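Local coordinates for protein alpha-fucosidase GH29 (Fusarium graminearum, PDB 4PSR) that hydrolyses alpha-L-fucosides as a family 29 glycoside hydrolase, probably releasing alpha-1,6-linked fucose from the innermost N-acetylglucosamine of glycoprotein glycans, at residues W33-F38 and F92-K97; F130-S135 and L149-L154; A505-A510 and I539-V544; K515-A520 and T530-K535. All coordinates share one frame; numbering follows the deposited sequence. Where two conformers were deposited one is given.

Contact 1: W33-F38 and F92-K97; sequences WHWGAF and FKPVLK. With FUL (beta-L-fucopyranose), chain M.
At the rim of the TIM barrel, the loop that follows strand 29-33 packs Trp-35, Gly-36 and Ala-37 against Phe-92 and Pro-94 while carrying His-34 to the bound fucose. Phe-92 is the central piece. With its CG anti to the backbone N (chi1 179°), the ring lies against the 36-37 backbone: Gly-36 C and Ala-37 N lie over one face, and Ala-37 CA comes within 3.8 Å of Phe-92 CG. Glycine suits position 36 because the Phe-38 ring occupies the place a CB would take; alanine at 37 is small enough to let the aromatic ring settle on the main chain, its CB still 4.1 Å from Phe-92 CB. Pro-94 CD covers the opposite face of the same ring. The edge of Phe-92 turns to the face of the Trp-35 indole in a T-shaped pair, centroids of the two six-membered rings 5.3 Å apart and planes at 68°. Pro-94 extends the apolar patch, its CG 3.6 Å from Trp-35 CH2. One residue before this tryptophan, His-34 NE2 forms a 2.7 Å hydrogen bond with O4 of beta-L-fucopyranose, the sugar oxygen lying in the plane of the imidazole, at its edge, while Asn-342 OD1 holds ND1 and so fixes the ring's rotation. Around the cluster, Leu-151 of helix 151-161 touches both Trp-35 and Phe-92, and Trp-33 ties the loop's start to strand 119-125 and helix 105-114.

Contact 2: F130-S135 and L149-L154; sequences FSMWDS and LDLVKL
Val-152 N donates to Met-132 O over 3.0 Å, a fairly straight bond (162°) whose donor stands above the carbonyl plane. Nearby, the carboxylate of Asp-150 serves both segments. Its CG lies anti to the backbone N (chi1 -176°), and OD1 accepts from Lys-153 N at 3.0 Å, approached from above the carboxylate plane. OD2 takes a weak bond from Asp-134 N at 3.2 Å and a further one from His-217 NE2. Through OD1, Asp-150 is the N-cap of helix 151-161, the helix that follows barrel strand 119-125 and its long loop. Aspartate suits this place: a short acceptor can reach forward to an amide of the first turn, and its negative charge would be eased by the helix N-terminus, perhaps offsetting the like charge of Asp-134. Beyond these polar groups, Val-152 presents its branches to the loop, CG2 lying 3.8 Å from Met-132 CB and Val-152 CB 3.9 Å from Trp-133 CB. The Trp-133 indole turns elsewhere, over Ser-131 CB, with NE1 bonded to Glu-213 of helix 200-218. More loosely, the Met-132 sulfur SD approaches Leu-151 CD1 at 4.3 Å, while Val-152 also touches Ala-124 and Ile-168 on two neighbouring barrel strands.

Contact 3: A505-A510 and I539-V544; sequences AVFSKA and IRSIRV
Ser-541 OG sits between its own backbone N and carbonyl carbon (chi1 62°), close to Phe-507 CB, while Phe-507 CG lies anti to its carbonyl carbon (chi1 -65°), which sets the ring near Arg-543. Strands 504-507 and 541-544 are antiparallel neighbours in a four-stranded sheet, and the pairing ends in a classic beta bulge, with Arg-540 and Ser-541 both opposite Phe-507. Phe-507 O accepts a nearly straight bond from Arg-540 N at 2.8 Å and a weak one from Ser-541 N at 3.3 Å. Regular pairing continues beyond it, Arg-543 N meeting Ala-505 O at 2.8 Å. On one face Val-506 CG1 packs against Ile-542 CD1 at 3.8 Å, and Ile-539 CG2 adds to this apolar layer, branched residues filling the side toward Ile-580. On the other face the Arg-543 guanidinium lies beside Phe-507, Arg-543 NH1 3.8 Å from Phe-507 CZ with the planes 74° apart; its NH2 makes a salt bridge with Glu-569. At the bulge, the Arg-540 chain bends at chi2 and chi3, and Ala-510 CB lies over one face of its guanidinium, whose NE bonds Val-572 O. Serine, short and polar, fits beneath the turning chain: Ser-541 OG, also bonded to Ala-512 N, donates to Lys-509 O at 2.6 Å, in the carbonyl plane.

Contact 4: K515-A520 and T530-K535; sequences KGVALA and TEAGLK
Val-517, on the outermost strand 516-519 of a four-stranded antiparallel sheet, packs against the C-terminal end of helix 526-532, where the chain leaves the helix in a Schellman motif. The side chain sets out toward the helix end and forks at CB. CG1, anti to the backbone N (chi1 177°), meets the methyl of Ala-532, with Val-517 CG1 and Ala-532 CB 3.8 Å apart. Val-517 CG2, anti to the carbonyl carbon, lies 3.7 Å from Ala-532 O and 3.9 Å from Leu-534 CB. A beta-branched residue suits this strand position because its two methyls can touch the last helical residue and the chain beyond it at once. Alanine in turn is small enough to let strand and helix end approach, their nearest CA atoms, those of Val-517 and Ala-532, being 6.6 Å apart. Between the two partners Gly-533 takes a positive phi of 113°, a conformation easiest for a residue without a side chain, and Gly-533 N bonds back to Thr-530 O at 3.0 Å. Leu-534 then points toward the strand, touching Val-506 of the adjacent strand as well. Farther out, where the contact meets solvent, Lys-515 touches Leu-534 only loosely: Lys-515 CE is 4.3 Å from Leu-534 CD1, and Leu-534 CD2 is 4.2 Å from Lys-515 O.

The four contacts form two pairs at opposite sides of the chain's centre. Contacts 1 and 2, centres 11 Å apart, follow one another along the chain within the TIM barrel, and they touch: Met-132 CE lies 3.3 Å from Trp-35 O, and Leu-151 CD1 lies 3.7 Å from Phe-92 CE2. Together they pack the loops after strands 29-33 and 119-125 beside the fucose site. Contacts 3 and 4, centres 10 Å apart, belong to a beta-rich C-terminal region; contact 4 is nested inside the chain loop closed by contact 3, and neighbouring strands 504-507 and 516-519 join them in one sheet. About 57 Å separates the centres of contacts 1 and 3, placing this sheet far from the catalytic barrel's sugar-binding loops.

Contact 1: W33-F38 and F92-K97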
loop_
_atom_site.group_PDB
_atom_site.type_symbol
_atom_site.label_atom_id
_atom_site.label_comp_id
_atom_site.label_asym_id
_atom_site.label_seq_id
_atom_site.Cartn_x
_atom_site.Cartn_y
_atom_site.Cartn_z
ATOM N N TRP A 33 -11.361 -5.148 -0.018
ATOM C CA TRP A 33 -11.860 -6.418 0.473
ATOM C C TRP A 33 -11.775 -7.515 -0.579
ATOM O O TRP A 33 -12.278 -7.376 -1.685
ATOM C CB TRP A 33 -13.308 -6.291 1.019
ATOM C CG TRP A 33 -14.227 -5.441 0.216
ATOM C CD1 TRP A 33 -15.106 -5.836 -0.745
ATOM C CD2 TRP A 33 -14.417 -4.038 0.374
ATOM N NE1 TRP A 33 -15.817 -4.752 -1.231
ATOM C CE2 TRP A 33 -15.391 -3.636 -0.564
ATOM C CE3 TRP A 33 -13.812 -3.072 1.172
ATOM C CZ2 TRP A 33 -15.786 -2.315 -0.693
ATOM C CZ3 TRP A 33 -14.212 -1.750 1.033
ATOM C CH2 TRP A 33 -15.177 -1.390 0.106
ATOM N N HIS A 34 -11.157 -8.612 -0.165
ATOM C CA HIS A 34 -11.135 -9.840 -0.951
ATOM C C HIS A 34 -12.395 -10.644 -0.636
ATOM O O HIS A 34 -12.389 -11.507 0.237
ATOM C CB HIS A 34 -9.892 -10.682 -0.619
ATOM C CG HIS A 34 -8.613 -10.190 -1.232
ATOM N ND1 HIS A 34 -8.013 -8.992 -0.904
ATOM C CD2 HIS A 34 -7.792 -10.781 -2.136
ATOM C CE1 HIS A 34 -6.889 -8.863 -1.595
ATOM N NE2 HIS A 34 -6.731 -9.937 -2.342
ATOM N N TRP A 35 -13.443 -10.387 -1.402
ATOM C CA TRP A 35 -14.722 -11.052 -1.213
ATOM C C TRP A 35 -15.239 -11.443 -2.561
ATOM O O TRP A 35 -15.364 -10.606 -3.448
ATOM C CB TRP A 35 -15.708 -10.105 -0.537
ATOM C CG TRP A 35 -17.061 -10.700 -0.251
ATOM C CD1 TRP A 35 -17.345 -11.769 0.539
ATOM C CD2 TRP A 35 -18.301 -10.242 -0.777
ATOM N NE1 TRP A 35 -18.695 -11.999 0.537
ATOM C CE2 TRP A 35 -19.304 -11.066 -0.261
ATOM C CE3 TRP A 35 -18.654 -9.203 -1.642
ATOM C CZ2 TRP A 35 -20.657 -10.878 -0.559
ATOM C CZ3 TRP A 35 -20.002 -9.004 -1.934
ATOM C CH2 TRP A 35 -20.981 -9.843 -1.397
ATOM N N GLY A 36 -15.538 -12.724 -2.741
ATOM C CA GLY A 36 -16.038 -13.186 -4.028
ATOM C C GLY A 36 -16.373 -14.668 -4.023
ATOM O O GLY A 36 -16.507 -15.251 -2.973
ATOM N N ALA A 37 -16.503 -15.249 -5.209
ATOM C CA ALA A 37 -16.811 -16.667 -5.296
ATOM C C ALA A 37 -15.688 -17.514 -4.699
ATOM O O ALA A 37 -15.931 -18.620 -4.254
ATOM C CB ALA A 37 -17.071 -17.084 -6.732
ATOM N N PHE A 38 -14.477 -16.970 -4.643
ATOM C CA PHE A 38 -13.357 -17.672 -4.004
ATOM C C PHE A 38 -13.553 -17.780 -2.501
ATOM O O PHE A 38 -12.897 -18.596 -1.849
ATOM C CB PHE A 38 -12.016 -16.988 -4.311
ATOM C CG PHE A 38 -12.016 -15.494 -4.070
ATOM C CD1 PHE A 38 -11.912 -14.971 -2.772
ATOM C CD2 PHE A 38 -12.162 -14.619 -5.128
ATOM C CE1 PHE A 38 -11.963 -13.595 -2.557
ATOM C CE2 PHE A 38 -12.198 -13.228 -4.911
ATOM C CZ PHE A 38 -12.115 -12.741 -3.621
ATOM N N PHE A 92 -22.107 -19.115 -4.307
ATOM C CA PHE A 92 -21.859 -17.708 -3.978
ATOM C C PHE A 92 -23.140 -16.944 -4.354
ATOM O O PHE A 92 -23.444 -16.758 -5.550
ATOM C CB PHE A 92 -20.655 -17.148 -4.756
ATOM C CG PHE A 92 -20.386 -15.701 -4.451
ATOM C CD1 PHE A 92 -19.967 -15.325 -3.193
ATOM C CD2 PHE A 92 -20.552 -14.727 -5.422
ATOM C CE1 PHE A 92 -19.732 -13.966 -2.884
ATOM C CE2 PHE A 92 -20.317 -13.390 -5.124
ATOM C CZ PHE A 92 -19.904 -13.020 -3.859
ATOM N N LYS A 93 -23.885 -16.522 -3.349
ATOM C CA LYS A 93 -25.221 -15.940 -3.559
ATOM C C LYS A 93 -25.611 -15.058 -2.379
ATOM O O LYS A 93 -26.545 -15.362 -1.629
ATOM C CB LYS A 93 -26.252 -17.050 -3.796
ATOM C CG LYS A 93 -27.604 -16.543 -4.288
ATOM C CD LYS A 93 -28.482 -17.696 -4.727
ATOM C CE LYS A 93 -29.882 -17.239 -5.060
ATOM N NZ LYS A 93 -30.726 -18.388 -5.512
ATOM N N PRO A 94 -24.879 -13.952 -2.176
ATOM C CA PRO A 94 -25.252 -13.041 -1.095
ATOM C C PRO A 94 -26.631 -12.466 -1.378
ATOM O O PRO A 94 -26.972 -12.183 -2.515
ATOM C CB PRO A 94 -24.182 -11.938 -1.164
ATOM C CG PRO A 94 -23.623 -12.022 -2.573
ATOM C CD PRO A 94 -23.687 -13.490 -2.903
ATOM N N VAL A 95 -27.406 -12.331 -0.314
ATOM C CA VAL A 95 -28.767 -11.789 -0.382
ATOM C C VAL A 95 -28.833 -10.489 0.423
ATOM O O VAL A 95 -28.452 -10.452 1.576
ATOM C CB VAL A 95 -29.729 -12.816 0.199
ATOM C CG1 VAL A 95 -31.168 -12.271 0.215
ATOM C CG2 VAL A 95 -29.656 -14.080 -0.616
ATOM N N LEU A 96 -29.279 -9.408 -0.221
ATOM C CA LEU A 96 -29.356 -8.109 0.440
ATOM C C LEU A 96 -30.228 -8.097 1.696
ATOM O O LEU A 96 -31.281 -8.715 1.745
ATOM C CB LEU A 96 -29.909 -7.045 -0.520
ATOM C CG LEU A 96 -29.013 -6.721 -1.710
ATOM C CD1 LEU A 96 -29.723 -5.914 -2.796
ATOM C CD2 LEU A 96 -27.812 -5.957 -1.230
ATOM N N LYS A 97 -29.783 -7.364 2.699
ATOM C CA LYS A 97 -30.585 -7.103 3.896
ATOM C C LYS A 97 -31.975 -6.562 3.541
ATOM O O LYS A 97 -32.966 -6.992 4.138
ATOM C CB LYS A 97 -29.817 -6.163 4.810
ATOM C CG LYS A 97 -30.568 -5.621 6.023
ATOM C CD LYS A 97 -30.230 -4.137 6.118
ATOM C CE LYS A 97 -30.528 -3.496 7.456
ATOM N NZ LYS A 97 -30.021 -2.087 7.426
HETATM C C1 FUL M . -1.219 -11.672 -4.079
HETATM C C2 FUL M . -2.380 -12.570 -4.452
HETATM O O2 FUL M . -1.947 -13.807 -5.041
HETATM C C3 FUL M . -3.133 -12.827 -3.173
HETATM O O3 FUL M . -4.189 -13.724 -3.435
HETATM C C4 FUL M . -3.643 -11.498 -2.675
HETATM O O4 FUL M . -4.580 -10.971 -3.610
HETATM C C5 FUL M . -2.468 -10.548 -2.484
HETATM C C6 FUL M . -2.895 -9.159 -2.059
HETATM O O5 FUL M . -1.683 -10.408 -3.665
HETATM O O1 FUL M . -0.430 -11.469 -5.223
#

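Contact 2: F130-S135 and L149-L154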
loop_
_atom_site.group_PDB
_atom_site.type_symbol
_atom_site.label_atom_id
_atom_site.label_comp_id
_atom_site.label_asym_id
_atom_site.label_seq_id
_atom_site.Cartn_x
_atom_site.Cartn_y
_atom_site.Cartn_z
ATOM N N PHE A 130 -13.689 -14.640 -12.346
ATOM C CA PHE A 130 -15.068 -14.182 -12.068
ATOM C C PHE A 130 -15.032 -12.659 -11.942
ATOM O O PHE A 130 -14.458 -12.123 -10.988
ATOM C CB PHE A 130 -15.524 -14.847 -10.762
ATOM C CG PHE A 130 -16.993 -14.637 -10.402
ATOM C CD1 PHE A 130 -17.997 -15.085 -11.255
ATOM C CD2 PHE A 130 -17.371 -14.059 -9.195
ATOM C CE1 PHE A 130 -19.351 -14.935 -10.925
ATOM C CE2 PHE A 130 -18.726 -13.934 -8.860
ATOM C CZ PHE A 130 -19.704 -14.374 -9.716
ATOM N N SER A 131 -15.616 -11.977 -12.926
ATOM C CA SER A 131 -15.674 -10.510 -12.927
ATOM C C SER A 131 -16.884 -10.078 -12.124
ATOM O O SER A 131 -17.963 -10.520 -12.444
ATOM C CB SER A 131 -15.828 -9.968 -14.340
ATOM O OG SER A 131 -14.769 -10.396 -15.189
ATOM N N MET A 132 -16.744 -9.224 -11.110
ATOM C CA MET A 132 -17.869 -8.951 -10.211
ATOM C C MET A 132 -18.679 -7.704 -10.568
ATOM O O MET A 132 -19.501 -7.238 -9.745
ATOM C CB MET A 132 -17.422 -8.998 -8.766
ATOM C CG MET A 132 -17.254 -10.468 -8.345
ATOM S SD MET A 132 -16.780 -10.681 -6.615
ATOM C CE MET A 132 -15.006 -10.332 -6.729
ATOM N N TRP A 133 -18.528 -7.217 -11.792
ATOM C CA TRP A 133 -19.422 -6.186 -12.358
ATOM C C TRP A 133 -20.299 -6.845 -13.446
ATOM O O TRP A 133 -20.109 -8.015 -13.803
ATOM C CB TRP A 133 -18.638 -4.984 -12.906
ATOM C CG TRP A 133 -17.733 -5.319 -14.047
ATOM C CD1 TRP A 133 -18.008 -5.145 -15.373
ATOM C CD2 TRP A 133 -16.406 -5.885 -13.982
ATOM N NE1 TRP A 133 -16.951 -5.575 -16.133
ATOM C CE2 TRP A 133 -15.966 -6.054 -15.308
ATOM C CE3 TRP A 133 -15.568 -6.305 -12.930
ATOM C CZ2 TRP A 133 -14.713 -6.583 -15.621
ATOM C CZ3 TRP A 133 -14.329 -6.856 -13.240
ATOM C CH2 TRP A 133 -13.910 -6.979 -14.580
ATOM N N ASP A 134 -21.275 -6.101 -13.957
ATOM C CA ASP A 134 -22.126 -6.559 -15.049
ATOM C C ASP A 134 -21.302 -6.519 -16.318
ATOM O O ASP A 134 -21.164 -5.461 -16.933
ATOM C CB ASP A 134 -23.325 -5.615 -15.179
ATOM C CG ASP A 134 -24.389 -6.161 -16.087
ATOM O OD1 ASP A 134 -24.130 -7.169 -16.765
ATOM O OD2 ASP A 134 -25.490 -5.579 -16.106
ATOM N N SER A 135 -20.731 -7.651 -16.709
ATOM C CA SER A 135 -19.747 -7.710 -17.789
ATOM C C SER A 135 -20.313 -8.340 -19.056
ATOM O O SER A 135 -20.926 -9.421 -19.004
ATOM C CB SER A 135 -18.532 -8.511 -17.322
ATOM O OG SER A 135 -17.599 -8.702 -18.362
ATOM N N LEU A 149 -26.685 -9.601 -8.830
ATOM C CA LEU A 149 -26.320 -8.249 -8.399
ATOM C C LEU A 149 -25.013 -7.841 -9.034
ATOM O O LEU A 149 -24.065 -8.654 -9.138
ATOM C CB LEU A 149 -26.126 -8.170 -6.881
ATOM C CG LEU A 149 -27.386 -8.418 -6.054
ATOM C CD1 LEU A 149 -27.021 -8.545 -4.604
ATOM C CD2 LEU A 149 -28.392 -7.293 -6.290
ATOM N N ASP A 150 -24.953 -6.593 -9.473
ATOM C CA ASP A 150 -23.708 -5.994 -9.938
ATOM C C ASP A 150 -22.969 -5.508 -8.687
ATOM O O ASP A 150 -23.163 -4.364 -8.225
ATOM C CB ASP A 150 -23.993 -4.867 -10.929
ATOM C CG ASP A 150 -22.725 -4.252 -11.523
ATOM O OD1 ASP A 150 -21.666 -4.380 -10.902
ATOM O OD2 ASP A 150 -22.836 -3.617 -12.590
ATOM N N LEU A 151 -22.189 -6.402 -8.075
ATOM C CA LEU A 151 -21.554 -6.120 -6.791
ATOM C C LEU A 151 -20.620 -4.941 -6.880
ATOM O O LEU A 151 -20.635 -4.076 -5.999
ATOM C CB LEU A 151 -20.838 -7.362 -6.242
ATOM C CG LEU A 151 -21.763 -8.554 -6.010
ATOM C CD1 LEU A 151 -20.913 -9.779 -5.654
ATOM C CD2 LEU A 151 -22.790 -8.265 -4.930
ATOM N N VAL A 152 -19.820 -4.889 -7.939
ATOM C CA VAL A 152 -18.858 -3.796 -8.082
ATOM C C VAL A 152 -19.563 -2.426 -8.191
ATOM O O VAL A 152 -19.123 -1.476 -7.568
ATOM C CB VAL A 152 -17.870 -4.118 -9.211
ATOM C CG1 VAL A 152 -17.099 -2.908 -9.632
ATOM C CG2 VAL A 152 -16.901 -5.240 -8.741
ATOM N N LYS A 153 -20.641 -2.343 -8.960
ATOM C CA LYS A 153 -21.360 -1.074 -9.088
ATOM C C LYS A 153 -22.021 -0.670 -7.765
ATOM O O LYS A 153 -21.973 0.503 -7.398
ATOM C CB LYS A 153 -22.364 -1.122 -10.236
ATOM C CG LYS A 153 -22.955 0.229 -10.634
ATOM C CD LYS A 153 -21.956 1.187 -11.295
ATOM C CE LYS A 153 -22.708 2.359 -11.912
ATOM N NZ LYS A 153 -21.861 3.482 -12.357
ATOM N N LEU A 154 -22.592 -1.638 -7.047
ATOM C CA LEU A 154 -23.197 -1.393 -5.725
ATOM C C LEU A 154 -22.126 -0.802 -4.780
ATOM O O LEU A 154 -22.354 0.206 -4.093
ATOM C CB LEU A 154 -23.664 -2.746 -5.153
ATOM C CG LEU A 154 -24.889 -3.104 -4.327
ATOM C CD1 LEU A 154 -26.086 -2.221 -4.546
ATOM C CD2 LEU A 154 -25.226 -4.540 -4.721
#

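Contact 3: A505-A510 and I539-V544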
loop_
_atom_site.group_PDB
_atom_site.type_symbol
_atom_site.label_atom_id
_atom_site.label_comp_id
_atom_site.label_asym_id
_atom_site.label_seq_id
_atom_site.Cartn_x
_atom_site.Cartn_y
_atom_site.Cartn_z
ATOM N N ALA A 505 24.555 14.346 4.830
ATOM C CA ALA A 505 23.521 15.344 4.576
ATOM C C ALA A 505 24.005 16.236 3.438
ATOM O O ALA A 505 25.182 16.651 3.431
ATOM C CB ALA A 505 23.214 16.176 5.841
ATOM N N VAL A 506 23.116 16.520 2.481
ATOM C CA VAL A 506 23.459 17.381 1.352
ATOM C C VAL A 506 22.717 18.706 1.470
ATOM O O VAL A 506 21.617 18.741 1.989
ATOM C CB VAL A 506 23.162 16.713 -0.007
ATOM C CG1 VAL A 506 24.144 15.568 -0.251
ATOM C CG2 VAL A 506 21.717 16.192 -0.078
ATOM N N PHE A 507 23.355 19.789 1.006
ATOM C CA PHE A 507 22.864 21.157 1.194
ATOM C C PHE A 507 22.937 21.981 -0.088
ATOM O O PHE A 507 23.777 21.740 -0.963
ATOM C CB PHE A 507 23.690 21.849 2.285
ATOM C CG PHE A 507 23.527 21.237 3.632
ATOM C CD1 PHE A 507 24.396 20.233 4.048
ATOM C CD2 PHE A 507 22.489 21.617 4.469
ATOM C CE1 PHE A 507 24.251 19.636 5.270
ATOM C CE2 PHE A 507 22.337 21.012 5.715
ATOM C CZ PHE A 507 23.228 20.014 6.107
ATOM N N SER A 508 22.061 22.976 -0.182
ATOM C CA SER A 508 21.956 23.824 -1.367
ATOM C C SER A 508 22.923 25.011 -1.347
ATOM O O SER A 508 23.106 25.669 -2.366
ATOM C CB SER A 508 20.522 24.330 -1.535
ATOM O OG SER A 508 20.178 25.227 -0.479
ATOM N N LYS A 509 23.533 25.271 -0.197
ATOM C CA LYS A 509 24.593 26.279 -0.103
ATOM C C LYS A 509 25.926 25.639 0.191
ATOM O O LYS A 509 25.987 24.515 0.690
ATOM C CB LYS A 509 24.258 27.324 0.951
ATOM C CG LYS A 509 23.053 28.118 0.571
ATOM C CD LYS A 509 22.759 29.234 1.558
ATOM C CE LYS A 509 21.348 29.774 1.356
ATOM N NZ LYS A 509 21.014 29.959 -0.090
ATOM N N ALA A 510 26.994 26.368 -0.117
ATOM C CA ALA A 510 28.348 25.812 -0.129
ATOM C C ALA A 510 28.933 25.518 1.255
ATOM O O ALA A 510 29.963 24.850 1.359
ATOM C CB ALA A 510 29.282 26.741 -0.905
ATOM N N ILE A 539 22.866 20.762 -5.389
ATOM C CA ILE A 539 23.717 20.451 -4.253
ATOM C C ILE A 539 25.037 21.218 -4.361
ATOM O O ILE A 539 25.711 21.140 -5.390
ATOM C CB ILE A 539 23.997 18.931 -4.163
ATOM C CG1 ILE A 539 22.673 18.170 -3.949
ATOM C CG2 ILE A 539 24.981 18.653 -3.037
ATOM C CD1 ILE A 539 22.845 16.671 -4.096
ATOM N N ARG A 540 25.400 21.920 -3.292
ATOM C CA ARG A 540 26.649 22.687 -3.261
ATOM C C ARG A 540 27.572 22.310 -2.107
ATOM O O ARG A 540 28.709 22.778 -2.030
ATOM C CB ARG A 540 26.352 24.195 -3.223
ATOM C CG ARG A 540 25.735 24.765 -4.518
ATOM C CD ARG A 540 26.698 24.746 -5.693
ATOM N NE ARG A 540 28.081 24.622 -5.245
ATOM C CZ ARG A 540 28.854 25.636 -4.873
ATOM N NH1 ARG A 540 30.093 25.394 -4.465
ATOM N NH2 ARG A 540 28.397 26.886 -4.903
ATOM N N SER A 541 27.104 21.468 -1.192
ATOM C CA SER A 541 27.962 20.941 -0.148
ATOM C C SER A 541 27.353 19.650 0.421
ATOM O O SER A 541 26.159 19.376 0.247
ATOM C CB SER A 541 28.250 21.972 0.964
ATOM O OG SER A 541 27.079 22.390 1.654
ATOM N N ILE A 542 28.204 18.878 1.079
ATOM C CA ILE A 542 27.791 17.645 1.729
ATOM C C ILE A 542 28.584 17.472 3.008
ATOM O O ILE A 542 29.805 17.728 3.035
ATOM C CB ILE A 542 28.005 16.444 0.802
ATOM C CG1 ILE A 542 27.567 15.135 1.484
ATOM C CG2 ILE A 542 29.455 16.342 0.358
ATOM C CD1 ILE A 542 27.454 13.978 0.513
ATOM N N ARG A 543 27.904 17.057 4.070
ATOM C CA ARG A 543 28.547 16.648 5.304
ATOM C C ARG A 543 28.437 15.128 5.446
ATOM O O ARG A 543 27.324 14.578 5.505
ATOM C CB ARG A 543 27.922 17.315 6.514
ATOM C CG ARG A 543 28.757 17.145 7.768
ATOM C CD ARG A 543 28.458 18.247 8.771
ATOM N NE ARG A 543 27.022 18.476 8.911
ATOM C CZ ARG A 543 26.470 19.637 9.237
ATOM N NH1 ARG A 543 25.151 19.718 9.351
ATOM N NH2 ARG A 543 27.224 20.712 9.450
ATOM N N VAL A 544 29.588 14.470 5.485
ATOM C CA VAL A 544 29.663 13.013 5.581
ATOM C C VAL A 544 29.988 12.665 7.033
ATOM O O VAL A 544 30.912 13.217 7.637
ATOM C CB VAL A 544 30.748 12.468 4.639
ATOM C CG1 VAL A 544 30.905 10.943 4.815
ATOM C CG2 VAL A 544 30.447 12.815 3.178
#

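Contact 4: K515-A520 and T530-K535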
loop_
_atom_site.group_PDB
_atom_site.type_symbol
_atom_site.label_atom_id
_atom_site.label_comp_id
_atom_site.label_asym_id
_atom_site.label_seq_id
_atom_site.Cartn_x
_atom_site.Cartn_y
_atom_site.Cartn_z
ATOM N N LYS A 515 18.788 24.781 2.187
ATOM C CA LYS A 515 17.928 23.606 2.068
ATOM C C LYS A 515 18.808 22.373 2.165
ATOM O O LYS A 515 19.911 22.373 1.643
ATOM C CB LYS A 515 17.216 23.608 0.715
ATOM C CG LYS A 515 16.551 24.923 0.374
ATOM C CD LYS A 515 15.673 24.805 -0.866
ATOM C CE LYS A 515 16.488 24.613 -2.138
ATOM N NZ LYS A 515 15.598 24.422 -3.320
ATOM N N GLY A 516 18.332 21.326 2.833
ATOM C CA GLY A 516 19.110 20.110 2.921
ATOM C C GLY A 516 18.292 18.848 3.025
ATOM O O GLY A 516 17.100 18.888 3.338
ATOM N N VAL A 517 18.977 17.734 2.797
ATOM C CA VAL A 517 18.387 16.404 2.860
ATOM C C VAL A 517 19.356 15.511 3.618
ATOM O O VAL A 517 20.536 15.412 3.250
ATOM C CB VAL A 517 18.139 15.816 1.457
ATOM C CG1 VAL A 517 17.594 14.390 1.548
ATOM C CG2 VAL A 517 17.168 16.704 0.682
ATOM N N ALA A 518 18.875 14.860 4.674
ATOM C CA ALA A 518 19.646 13.823 5.373
ATOM C C ALA A 518 19.529 12.478 4.632
ATOM O O ALA A 518 18.462 12.157 4.074
ATOM C CB ALA A 518 19.178 13.687 6.787
ATOM N N LEU A 519 20.633 11.741 4.593
ATOM C CA LEU A 519 20.717 10.446 3.897
ATOM C C LEU A 519 21.261 9.356 4.808
ATOM O O LEU A 519 22.304 9.502 5.435
ATOM C CB LEU A 519 21.607 10.563 2.657
ATOM C CG LEU A 519 21.212 11.612 1.617
ATOM C CD1 LEU A 519 22.284 11.722 0.527
ATOM C CD2 LEU A 519 19.852 11.300 0.994
ATOM N N ALA A 520 20.556 8.226 4.870
ATOM C CA ALA A 520 21.081 7.047 5.540
ATOM C C ALA A 520 22.125 6.365 4.656
ATOM O O ALA A 520 22.454 6.869 3.579
ATOM C CB ALA A 520 19.927 6.080 5.840
ATOM N N THR A 530 15.447 14.605 -5.742
ATOM C CA THR A 530 14.478 15.582 -6.179
ATOM C C THR A 530 13.230 15.495 -5.309
ATOM O O THR A 530 12.743 16.511 -4.800
ATOM C CB THR A 530 14.113 15.377 -7.661
ATOM O OG1 THR A 530 15.284 15.562 -8.457
ATOM C CG2 THR A 530 13.043 16.360 -8.114
ATOM N N GLU A 531 12.686 14.291 -5.123
ATOM C CA GLU A 531 11.456 14.170 -4.327
ATOM C C GLU A 531 11.683 14.565 -2.863
ATOM O O GLU A 531 10.773 15.086 -2.206
ATOM C CB GLU A 531 10.880 12.751 -4.415
ATOM C CG GLU A 531 9.409 12.692 -3.932
ATOM C CD GLU A 531 8.924 11.274 -3.740
ATOM O OE1 GLU A 531 9.453 10.600 -2.847
ATOM O OE2 GLU A 531 8.023 10.830 -4.488
ATOM N N ALA A 532 12.887 14.331 -2.351
ATOM C CA ALA A 532 13.244 14.661 -0.970
ATOM C C ALA A 532 13.408 16.155 -0.785
ATOM O O ALA A 532 13.530 16.613 0.355
ATOM C CB ALA A 532 14.523 13.958 -0.578
ATOM N N GLY A 533 13.453 16.901 -1.881
ATOM C CA GLY A 533 13.407 18.359 -1.838
ATOM C C GLY A 533 14.676 19.062 -2.287
ATOM O O GLY A 533 14.789 20.273 -2.079
ATOM N N LEU A 534 15.625 18.345 -2.885
ATOM C CA LEU A 534 16.840 18.981 -3.402
ATOM C C LEU A 534 17.302 18.284 -4.668
ATOM O O LEU A 534 17.921 17.222 -4.633
ATOM C CB LEU A 534 17.948 18.973 -2.352
ATOM C CG LEU A 534 19.252 19.717 -2.655
ATOM C CD1 LEU A 534 18.982 21.186 -2.992
ATOM C CD2 LEU A 534 20.197 19.616 -1.453
ATOM N N LYS A 535 16.976 18.895 -5.792
ATOM C CA LYS A 535 17.461 18.446 -7.078
ATOM C C LYS A 535 18.972 18.351 -6.996
ATOM O O LYS A 535 19.641 19.247 -6.465
ATOM C CB LYS A 535 17.064 19.421 -8.192
ATOM C CG LYS A 535 15.561 19.568 -8.381
ATOM C CD LYS A 535 15.246 20.602 -9.455
ATOM C CE LYS A 535 13.746 20.764 -9.663
ATOM N NZ LYS A 535 13.434 21.759 -10.732
#